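Matching sites in phosphoserine aminotransferase from Bacillus alcalophilus, a protein that catalyses the reversible, pyridoxal-phosphate-dependent amino transfer between phosphoserine and 2-oxoglutarate in serine biosynthesis (PDB 2BI5 (chain A, 1.73 Å), residues F7-S12 and R334-N339), and in its relative phosphoserine aminotransferase from Bacillus circulans (PDB 1BT4 (chain B, 2.30 Å), residues F7-A12 and R334-N339). Structure 2 is superposed on structure 1 by the backbone atoms of these residues (RMSD 0.17 Å); each is numbered along its deposited sequence.

Structure 1 (2BI5); sequences FNAGPS and RASIYN.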
loop_
_atom_site.group_PDB
_atom_site.type_symbol
_atom_site.label_atom_id
_atom_site.label_comp_id
_atom_site.label_asym_id
_atom_site.label_seq_id
_atom_site.Cartn_x
_atom_site.Cartn_y
_atom_site.Cartn_z
ATOM N N PHE A 7 -1.139 -17.488 15.661
ATOM C CA PHE A 7 -2.043 -18.046 14.657
ATOM C C PHE A 7 -2.849 -16.961 13.968
ATOM O O PHE A 7 -3.978 -17.205 13.516
ATOM C CB PHE A 7 -2.975 -19.029 15.379
ATOM C CG PHE A 7 -2.276 -20.350 15.701
ATOM C CD1 PHE A 7 -1.757 -20.590 16.962
ATOM C CD2 PHE A 7 -2.145 -21.328 14.727
ATOM C CE1 PHE A 7 -1.118 -21.784 17.263
ATOM C CE2 PHE A 7 -1.518 -22.529 15.017
ATOM C CZ PHE A 7 -0.999 -22.751 16.284
ATOM N N ASN A 8 -2.325 -15.734 13.876
ATOM C CA ASN A 8 -3.108 -14.692 13.234
ATOM C C ASN A 8 -3.460 -15.009 11.789
ATOM O O ASN A 8 -2.657 -15.604 11.068
ATOM C CB ASN A 8 -2.340 -13.360 13.234
ATOM C CG ASN A 8 -2.522 -12.625 14.548
ATOM O OD1 ASN A 8 -3.578 -12.767 15.158
ATOM N ND2 ASN A 8 -1.515 -11.860 14.972
ATOM N N ALA A 9 -4.651 -14.557 11.383
ATOM C CA ALA A 9 -5.164 -14.893 10.066
ATOM C C ALA A 9 -4.798 -13.911 8.969
ATOM O O ALA A 9 -5.098 -14.162 7.787
ATOM C CB ALA A 9 -6.698 -15.050 10.137
ATOM N N GLY A 10 -4.151 -12.782 9.224
ATOM C CA GLY A 10 -3.895 -11.860 8.102
ATOM C C GLY A 10 -3.834 -10.451 8.659
ATOM O O GLY A 10 -4.914 -9.990 9.073
ATOM N N PRO A 11 -2.736 -9.708 8.738
ATOM C CA PRO A 11 -1.369 -10.153 8.585
ATOM C C PRO A 11 -1.059 -11.259 9.598
ATOM O O PRO A 11 -1.869 -11.534 10.503
ATOM C CB PRO A 11 -0.529 -8.909 8.907
ATOM C CG PRO A 11 -1.443 -7.767 8.563
ATOM C CD PRO A 11 -2.792 -8.246 9.037
ATOM N N SER A 12 0.063 -11.901 9.367
ATOM C CA SER A 12 0.309 -13.162 10.056
ATOM C C SER A 12 1.798 -13.334 10.345
ATOM O O SER A 12 2.592 -12.436 10.068
ATOM C CB SER A 12 -0.230 -14.285 9.169
ATOM O OG SER A 12 0.497 -14.269 7.942
ATOM N N ARG A 334 -10.445 -20.622 14.605
ATOM C CA ARG A 334 -9.769 -20.689 13.316
ATOM C C ARG A 334 -8.273 -20.677 13.624
ATOM O O ARG A 334 -7.783 -19.655 14.124
ATOM C CB ARG A 334 -10.123 -19.543 12.359
ATOM C CG ARG A 334 -9.248 -19.575 11.105
ATOM C CD ARG A 334 -9.725 -18.629 10.008
ATOM N NE ARG A 334 -9.758 -17.242 10.494
ATOM C CZ ARG A 334 -10.023 -16.168 9.771
ATOM N NH1 ARG A 334 -10.282 -16.282 8.473
ATOM N NH2 ARG A 334 -10.015 -14.972 10.368
ATOM N N ALA A 335 -7.600 -21.785 13.351
ATOM C CA ALA A 335 -6.151 -21.849 13.526
ATOM C C ALA A 335 -5.515 -21.560 12.177
ATOM O O ALA A 335 -5.587 -22.435 11.306
ATOM C CB ALA A 335 -5.784 -23.213 14.091
ATOM N N SER A 336 -4.935 -20.379 11.975
ATOM C CA SER A 336 -4.285 -20.089 10.696
ATOM C C SER A 336 -2.845 -20.611 10.776
ATOM O O SER A 336 -2.140 -20.263 11.723
ATOM C CB SER A 336 -4.336 -18.599 10.381
ATOM O OG SER A 336 -5.694 -18.208 10.181
ATOM N N ILE A 337 -2.468 -21.443 9.821
ATOM C CA ILE A 337 -1.203 -22.182 9.822
ATOM C C ILE A 337 -0.482 -22.000 8.495
ATOM O O ILE A 337 0.004 -22.942 7.879
ATOM C CB ILE A 337 -1.439 -23.676 10.135
ATOM C CG1 ILE A 337 -2.573 -24.335 9.338
ATOM C CG2 ILE A 337 -1.709 -23.847 11.623
ATOM C CD1 ILE A 337 -2.534 -25.860 9.489
ATOM N N TYR A 338 -0.386 -20.735 8.058
ATOM C CA TYR A 338 0.337 -20.376 6.845
ATOM C C TYR A 338 1.791 -20.857 6.875
ATOM O O TYR A 338 2.229 -21.325 7.924
ATOM C CB TYR A 338 0.330 -18.849 6.698
ATOM C CG TYR A 338 -1.060 -18.266 6.658
ATOM C CD1 TYR A 338 -1.478 -17.371 7.640
ATOM C CD2 TYR A 338 -1.943 -18.597 5.641
ATOM C CE1 TYR A 338 -2.744 -16.821 7.620
ATOM C CE2 TYR A 338 -3.214 -18.047 5.623
ATOM C CZ TYR A 338 -3.616 -17.167 6.602
ATOM O OH TYR A 338 -4.883 -16.613 6.593
ATOM N N ASN A 339 2.516 -20.735 5.779
ATOM C CA ASN A 339 3.894 -21.218 5.669
ATOM C C ASN A 339 4.786 -20.986 6.888
ATOM O O ASN A 339 5.481 -21.879 7.384
ATOM C CB ASN A 339 4.589 -20.525 4.479
ATOM C CG ASN A 339 4.095 -20.963 3.117
ATOM O OD1 ASN A 339 3.290 -21.880 2.975
ATOM N ND2 ASN A 339 4.582 -20.271 2.093
HETATM O O HOH W 1 -6.628 -17.538 12.749
#
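Tyr338 packs against the loop 7-12, which joins strand 5-6 to helix 16-24; Tyr338 itself follows strand 333-336, an outer strand of the small antiparallel sheet. With CG anti to its carbonyl carbon (chi1 -58°), the ring extends from CB toward the loop. CD1 meets Ser12 CB at 3.7 Å, CE1 passes Asn8 O at 3.7 Å, and OH donates to Ala9 O at 2.7 Å, the donor tilted 33° from the carbonyl plane. The ring also touches Thr152 and Lys196 of the cofactor site. Ser12 turns OG between its backbone N and carbonyl carbon (chi1 62°), where the carbonyl oxygens of Lys196 and Gln195 share its one proton. The methyl of Ala9 sits over one face of the Arg334 guanidinium, 3.3 Å from NH2, while NH1 bonds Thr152 O. At the Phe7 end of the contact, Ile337 CG2 meets the ring edge, 3.6 Å from Phe7 CE2. Water 1 bridges Phe7 O, Arg334 O and, at 2.8 Å, Ser336 OG; Asn298 ND2 bonds both Ser336 OG and Tyr338 OH.

Comparison
The bond from Tyr338(A) OH to Ala9(A) O, 2.7 Å, is kept as Tyr338(B) OH to Ala9(B) O, 2.6 Å, and waters 1 and 2 occupy the same place. What Ala12(B) cannot reproduce is the hydrogen bonding of Ser12(A), whose OG has one proton to serve both Lys196(A) O and Gln195(A) O. That side-chain link to the stretch holding the cofactor lysine has no equivalent from Ala12(B), which might hold the two slightly less firmly together. The packing around the exchange is kept: the CB atoms coincide within the error, and CB lies 3.4 Å from Asn8(A) O in Ser12(A) and 3.6 Å from Asn8(B) O in Ala12(B). Both side chains touch their tyrosine, and Phe7(A), Arg334(A), Ser336(A), Ile337(A) and Tyr338(A) keep their places in structure 2. At the exchanged position OG of Ser12(A), 3.7 Å from Tyr338(A) CD1, has no counterpart in Ala12(B), and no well-ordered atom of another residue, ligand or water given for structure 2 stands there.

Structure 2 (1BT4); sequences FNAGPA and RASIYN.
Tyr338 meets the loop 7-12 at Asn8, Ala9 and Ala12. Its CG is anti to the carbonyl carbon (chi1 -57°), which directs the ring from CB toward the loop. CD2 meets Ala12 CB at 3.6 Å, CE2 passes Asn8 O at 3.7 Å, and OH donates to Ala9 O at 2.6 Å, the donor tilted 27° from the carbonyl plane. The ring also touches Thr152 and Lys196 of the cofactor site. Ala12 ends at CB, so a methyl group alone packs on the tyrosine, and this buried side chain brings no polar atom. The methyl of Ala9 stands over one face of the Arg334 guanidinium, 3.5 Å from NH2, and Arg334 NH1 is bonded to Thr152 O. At the Phe7 end of the contact, Ile337 CG2 meets the ring edge, 3.6 Å from Phe7 CE1. Water 2 links the backbone oxygens of Phe7 and Arg334 with Ser336 OG, which lies 2.9 Å from the water; Asn298 ND2 bonds both Ser336 OG and Tyr338 OH.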
loop_
_atom_site.group_PDB
_atom_site.type_symbol
_atom_site.label_atom_id
_atom_site.label_comp_id
_atom_site.label_asym_id
_atom_site.label_seq_id
_atom_site.Cartn_x
_atom_site.Cartn_y
_atom_site.Cartn_z
ATOM N N PHE B 7 -1.223 -17.398 15.550
ATOM C CA PHE B 7 -2.142 -18.030 14.614
ATOM C C PHE B 7 -3.006 -16.966 13.928
ATOM O O PHE B 7 -4.104 -17.259 13.462
ATOM C CB PHE B 7 -3.014 -19.071 15.329
ATOM C CG PHE B 7 -2.263 -20.325 15.706
ATOM C CD1 PHE B 7 -2.076 -21.344 14.779
ATOM C CD2 PHE B 7 -1.695 -20.465 16.975
ATOM C CE1 PHE B 7 -1.333 -22.480 15.101
ATOM C CE2 PHE B 7 -0.946 -21.605 17.306
ATOM C CZ PHE B 7 -0.766 -22.607 16.368
ATOM N N ASN B 8 -2.508 -15.730 13.883
ATOM C CA ASN B 8 -3.229 -14.625 13.245
ATOM C C ASN B 8 -3.568 -14.991 11.809
ATOM O O ASN B 8 -2.783 -15.657 11.135
ATOM C CB ASN B 8 -2.399 -13.335 13.263
ATOM C CG ASN B 8 -2.546 -12.559 14.559
ATOM O OD1 ASN B 8 -3.587 -12.605 15.206
ATOM N ND2 ASN B 8 -1.504 -11.824 14.931
ATOM N N ALA B 9 -4.726 -14.545 11.337
ATOM C CA ALA B 9 -5.169 -14.870 9.985
ATOM C C ALA B 9 -4.693 -13.921 8.877
ATOM O O ALA B 9 -4.846 -14.213 7.691
ATOM C CB ALA B 9 -6.693 -15.000 9.961
ATOM N N GLY B 10 -4.107 -12.799 9.266
ATOM C CA GLY B 10 -3.643 -11.836 8.285
ATOM C C GLY B 10 -3.917 -10.409 8.731
ATOM O O GLY B 10 -5.083 -10.049 8.894
ATOM N N PRO B 11 -2.872 -9.584 8.980
ATOM C CA PRO B 11 -1.445 -9.926 8.867
ATOM C C PRO B 11 -1.092 -11.174 9.681
ATOM O O PRO B 11 -1.804 -11.528 10.627
ATOM C CB PRO B 11 -0.756 -8.675 9.399
ATOM C CG PRO B 11 -1.693 -7.587 8.988
ATOM C CD PRO B 11 -3.034 -8.165 9.341
ATOM N N ALA B 12 -0.020 -11.853 9.288
ATOM C CA ALA B 12 0.374 -13.088 9.950
ATOM C C ALA B 12 1.868 -13.270 10.195
ATOM O O ALA B 12 2.669 -12.350 10.013
ATOM C CB ALA B 12 -0.161 -14.268 9.167
ATOM N N ARG B 334 -10.489 -20.485 14.730
ATOM C CA ARG B 334 -9.730 -20.649 13.501
ATOM C C ARG B 334 -8.225 -20.653 13.750
ATOM O O ARG B 334 -7.668 -19.700 14.299
ATOM C CB ARG B 334 -10.096 -19.540 12.498
ATOM C CG ARG B 334 -9.304 -19.577 11.185
ATOM C CD ARG B 334 -9.773 -18.497 10.215
ATOM N NE ARG B 334 -9.826 -17.187 10.855
ATOM C CZ ARG B 334 -10.002 -16.031 10.214
ATOM N NH1 ARG B 334 -10.144 -16.007 8.887
ATOM N NH2 ARG B 334 -10.020 -14.892 10.905
ATOM N N ALA B 335 -7.576 -21.738 13.340
ATOM C CA ALA B 335 -6.137 -21.872 13.487
ATOM C C ALA B 335 -5.536 -21.633 12.116
ATOM O O ALA B 335 -5.678 -22.461 11.219
ATOM C CB ALA B 335 -5.775 -23.285 14.000
ATOM N N SER B 336 -4.944 -20.460 11.927
ATOM C CA SER B 336 -4.318 -20.144 10.650
ATOM C C SER B 336 -2.870 -20.596 10.719
ATOM O O SER B 336 -2.068 -20.060 11.490
ATOM C CB SER B 336 -4.407 -18.652 10.341
ATOM O OG SER B 336 -5.759 -18.267 10.177
ATOM N N ILE B 337 -2.548 -21.583 9.895
ATOM C CA ILE B 337 -1.224 -22.168 9.863
ATOM C C ILE B 337 -0.475 -21.999 8.536
ATOM O O ILE B 337 -0.052 -22.970 7.910
ATOM C CB ILE B 337 -1.314 -23.657 10.252
ATOM C CG1 ILE B 337 -2.369 -24.364 9.389
ATOM C CG2 ILE B 337 -1.667 -23.782 11.729
ATOM C CD1 ILE B 337 -2.427 -25.874 9.562
ATOM N N TYR B 338 -0.271 -20.749 8.142
ATOM C CA TYR B 338 0.446 -20.423 6.910
ATOM C C TYR B 338 1.894 -20.964 6.901
ATOM O O TYR B 338 2.379 -21.460 7.919
ATOM C CB TYR B 338 0.460 -18.907 6.724
ATOM C CG TYR B 338 -0.913 -18.281 6.686
ATOM C CD1 TYR B 338 -1.861 -18.692 5.746
ATOM C CD2 TYR B 338 -1.266 -17.269 7.587
ATOM C CE1 TYR B 338 -3.132 -18.116 5.702
ATOM C CE2 TYR B 338 -2.531 -16.682 7.550
ATOM C CZ TYR B 338 -3.460 -17.113 6.603
ATOM O OH TYR B 338 -4.712 -16.547 6.554
ATOM N N ASN B 339 2.573 -20.845 5.756
ATOM C CA ASN B 339 3.962 -21.310 5.576
ATOM C C ASN B 339 4.899 -21.099 6.774
ATOM O O ASN B 339 5.564 -22.032 7.228
ATOM C CB ASN B 339 4.609 -20.615 4.363
ATOM C CG ASN B 339 4.161 -21.188 3.021
ATOM O OD1 ASN B 339 3.336 -22.098 2.948
ATOM N ND2 ASN B 339 4.730 -20.659 1.947
HETATM O O HOH W 2 -6.736 -17.739 12.827
#